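Local structure of beta-1,4-galactanase (Humicola insolens, 1HJQ) at residues A1-G6 / K289-F294. The protein hydrolyses the beta-1,4-galactosidic linkages of type I arabinogalactans as a family 53 glycoside hydrolase. Sequence-based numbering, arbitrary orientation.
Sequences ALQYKG and KGVGLF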
ATOM      1  N   ALA A   1     -18.426  -3.876  -8.014  1.00 27.48           N
ATOM      2  CA  ALA A   1     -17.816  -3.361  -6.752  1.00 27.75           C
ATOM      3  C   ALA A   1     -16.503  -4.060  -6.405  1.00 27.10           C
ATOM      4  O   ALA A   1     -16.280  -5.217  -6.770  1.00 27.58           O
ATOM      5  CB  ALA A   1     -18.788  -3.511  -5.604  1.00 28.32           C
ATOM      6  N   LEU A   2     -15.657  -3.351  -5.663  1.00 25.04           N
ATOM      7  CA  LEU A   2     -14.338  -3.837  -5.283  1.00 23.05           C
ATOM      8  C   LEU A   2     -14.289  -5.068  -4.393  1.00 23.42           C
ATOM      9  O   LEU A   2     -15.072  -5.222  -3.453  1.00 23.99           O
ATOM     10  CB  LEU A   2     -13.558  -2.714  -4.610  1.00 21.95           C
ATOM     11  CG  LEU A   2     -13.457  -1.415  -5.413  1.00 21.21           C
ATOM     12  CD1 LEU A   2     -12.919  -0.307  -4.532  1.00 20.67           C
ATOM     13  CD2 LEU A   2     -12.573  -1.639  -6.624  1.00 20.94           C
ATOM     14  N   GLN A   3     -13.335  -5.940  -4.697  1.00 22.40           N
ATOM     15  CA  GLN A   3     -13.135  -7.153  -3.930  1.00 20.95           C
ATOM     16  C   GLN A   3     -12.370  -6.779  -2.669  1.00 20.67           C
ATOM     17  O   GLN A   3     -12.688  -7.230  -1.569  1.00 21.03           O
ATOM     18  CB  GLN A   3     -12.312  -8.151  -4.735  1.00 19.69           C
ATOM     19  CG  GLN A   3     -12.232  -9.516  -4.103  1.00 20.03           C
ATOM     20  CD  GLN A   3     -11.286 -10.436  -4.835  1.00 20.62           C
ATOM     21  OE1 GLN A   3     -11.184 -10.394  -6.064  1.00 22.16           O
ATOM     22  NE2 GLN A   3     -10.598 -11.286  -4.089  1.00 19.60           N
ATOM     23  N   TYR A   4     -11.348  -5.948  -2.847  1.00 20.39           N
ATOM     24  CA  TYR A   4     -10.513  -5.511  -1.740  1.00 20.21           C
ATOM     25  C   TYR A   4     -10.754  -4.033  -1.454  1.00 20.46           C
ATOM     26  O   TYR A   4     -10.467  -3.170  -2.285  1.00 20.26           O
ATOM     27  CB  TYR A   4      -9.040  -5.726  -2.082  1.00 19.85           C
ATOM     28  CG  TYR A   4      -8.688  -7.133  -2.506  1.00 20.08           C
ATOM     29  CD1 TYR A   4      -8.827  -8.208  -1.627  1.00 20.39           C
ATOM     30  CD2 TYR A   4      -8.163  -7.386  -3.769  1.00 20.19           C
ATOM     31  CE1 TYR A   4      -8.441  -9.494  -1.994  1.00 19.28           C
ATOM     32  CE2 TYR A   4      -7.774  -8.668  -4.146  1.00 20.31           C
ATOM     33  CZ  TYR A   4      -7.913  -9.718  -3.251  1.00 20.27           C
ATOM     34  OH  TYR A   4      -7.494 -10.983  -3.615  1.00 19.80           O
ATOM     35  N   LYS A   5     -11.303  -3.739  -0.284  1.00 20.02           N
ATOM     36  CA  LYS A   5     -11.545  -2.357   0.081  1.00 20.72           C
ATOM     37  C   LYS A   5     -11.146  -2.161   1.529  1.00 19.98           C
ATOM     38  O   LYS A   5     -11.763  -2.714   2.441  1.00 21.23           O
ATOM     39  CB  LYS A   5     -13.013  -1.982  -0.142  1.00 22.17           C
ATOM     40  CG  LYS A   5     -14.024  -2.914   0.486  1.00 24.03           C
ATOM     41  CD  LYS A   5     -15.433  -2.480   0.100  1.00 25.99           C
ATOM     42  CE  LYS A   5     -16.493  -3.437   0.634  1.00 26.57           C
ATOM     43  NZ  LYS A   5     -17.861  -2.940   0.301  1.00 28.24           N
ATOM     44  N   GLY A   6     -10.094  -1.382   1.738  1.00 18.43           N
ATOM     45  CA  GLY A   6      -9.635  -1.157   3.089  1.00 17.30           C
ATOM     46  C   GLY A   6      -8.703   0.023   3.255  1.00 16.64           C
ATOM     47  O   GLY A   6      -8.629   0.915   2.404  1.00 16.38           O
ATOM     48  N   LYS A 289     -10.597  -6.729 -13.844  1.00 25.01           N
ATOM     49  CA  LYS A 289      -9.442  -7.030 -13.011  1.00 24.47           C
ATOM     50  C   LYS A 289      -9.098  -5.878 -12.083  1.00 23.38           C
ATOM     51  O   LYS A 289      -8.096  -5.918 -11.373  1.00 23.37           O
ATOM     52  CB  LYS A 289      -8.232  -7.415 -13.868  1.00 24.35           C
ATOM     53  CG  LYS A 289      -8.373  -8.803 -14.458  1.00 25.31           C
ATOM     54  CD  LYS A 289      -7.202  -9.207 -15.316  1.00 25.71           C
ATOM     55  CE  LYS A 289      -7.377 -10.646 -15.766  1.00 26.48           C
ATOM     56  NZ  LYS A 289      -7.380 -11.562 -14.588  1.00 28.19           N
ATOM     57  N   GLY A 290      -9.922  -4.837 -12.109  1.00 22.61           N
ATOM     58  CA  GLY A 290      -9.717  -3.745 -11.179  1.00 22.24           C
ATOM     59  C   GLY A 290     -10.302  -4.383  -9.929  1.00 21.75           C
ATOM     60  O   GLY A 290     -11.510  -4.621  -9.867  1.00 22.39           O
ATOM     61  N   VAL A 291      -9.477  -4.678  -8.933  1.00 20.87           N
ATOM     62  CA  VAL A 291     -10.008  -5.359  -7.762  1.00 19.89           C
ATOM     63  C   VAL A 291      -9.866  -4.726  -6.384  1.00 19.25           C
ATOM     64  O   VAL A 291     -10.489  -5.210  -5.432  1.00 19.05           O
ATOM     65  CB  VAL A 291      -9.433  -6.786  -7.679  1.00 19.87           C
ATOM     66  CG1 VAL A 291      -9.730  -7.543  -8.964  1.00 19.84           C
ATOM     67  CG2 VAL A 291      -7.941  -6.726  -7.442  1.00 20.06           C
ATOM     68  N   GLY A 292      -9.077  -3.662  -6.249  1.00 17.64           N
ATOM     69  CA  GLY A 292      -8.935  -3.086  -4.924  1.00 16.71           C
ATOM     70  C   GLY A 292      -8.663  -1.609  -4.766  1.00 16.27           C
ATOM     71  O   GLY A 292      -8.235  -0.936  -5.699  1.00 16.59           O
ATOM     72  N   LEU A 293      -8.925  -1.106  -3.562  1.00 16.17           N
ATOM     73  CA  LEU A 293      -8.682   0.296  -3.227  1.00 15.87           C
ATOM     74  C   LEU A 293      -8.322   0.440  -1.746  1.00 15.48           C
ATOM     75  O   LEU A 293      -9.066  -0.000  -0.870  1.00 15.39           O
ATOM     76  CB  LEU A 293      -9.907   1.164  -3.547  1.00 15.27           C
ATOM     77  CG  LEU A 293      -9.710   2.677  -3.341  1.00 15.86           C
ATOM     78  CD1 LEU A 293     -10.858   3.431  -3.969  1.00 16.90           C
ATOM     79  CD2 LEU A 293      -9.616   3.014  -1.855  1.00 16.74           C
ATOM     80  N   PHE A 294      -7.181   1.063  -1.464  1.00 15.58           N
ATOM     81  CA  PHE A 294      -6.765   1.254  -0.079  1.00 15.65           C
ATOM     82  C   PHE A 294      -6.418   2.696   0.245  1.00 15.64           C
ATOM     83  O   PHE A 294      -5.568   3.305  -0.409  1.00 16.36           O
ATOM     84  CB  PHE A 294      -5.561   0.381   0.263  1.00 14.52           C
ATOM     85  CG  PHE A 294      -5.853  -1.081   0.263  1.00 15.21           C
ATOM     86  CD1 PHE A 294      -5.865  -1.803  -0.929  1.00 15.31           C
ATOM     87  CD2 PHE A 294      -6.122  -1.747   1.459  1.00 15.38           C
ATOM     88  CE1 PHE A 294      -6.139  -3.173  -0.930  1.00 15.02           C
ATOM     89  CE2 PHE A 294      -6.397  -3.115   1.473  1.00 14.99           C
ATOM     90  CZ  PHE A 294      -6.406  -3.831   0.277  1.00 15.33           C
TER
HETATM   91  O   HOH W   1     -13.248  -6.246  -7.795  1.00 12.65           O
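With CG anti to its carbonyl carbon (chi1 -54°), Tyr4 lays its ring alongside Val291, the two side chains pointing the same way, and CD2 rests 3.7 Å from Val291 CG2. Phe294 has its CG in the same sense (chi1 -67°), which carries its ring back over the first strand: CZ comes 4.0 Å from Tyr4 CB, and one ring face lies against the Gly6 backbone. Between the strands, Val291 O accepts a nearly straight bond from Tyr4 N (2.8 Å) and a weak, bent one from Gln3 N. Leu293 then bonds both ways, its N to Tyr4 O (2.9 Å) and its O from Gly6 N (3.1 Å), the ladder expected of parallel strands. This pairing of the first strand with the eighth closes the (beta/alpha)8 barrel of clan GH-A. Tyr4 and Phe294 lie on the face of the sheet turned to the barrel interior, where both touch Met43 and Phe294 meets Tyr77 edge-to-face; the Phe294 side chain lies about 6 Å from that of Glu245, the probable catalytic nucleophile. An alanine in place of Phe294 would probably leave Tyr4 CB and the Gly6 backbone without their ring cover and deprive Tyr77 of an edge-to-face partner. On the face that carries Leu293, turned toward helix 270-286, Leu2 from the loop ahead of the first strand brings CD1 to 3.5 Å from Leu293 CB, and both leucines bear on Ala281.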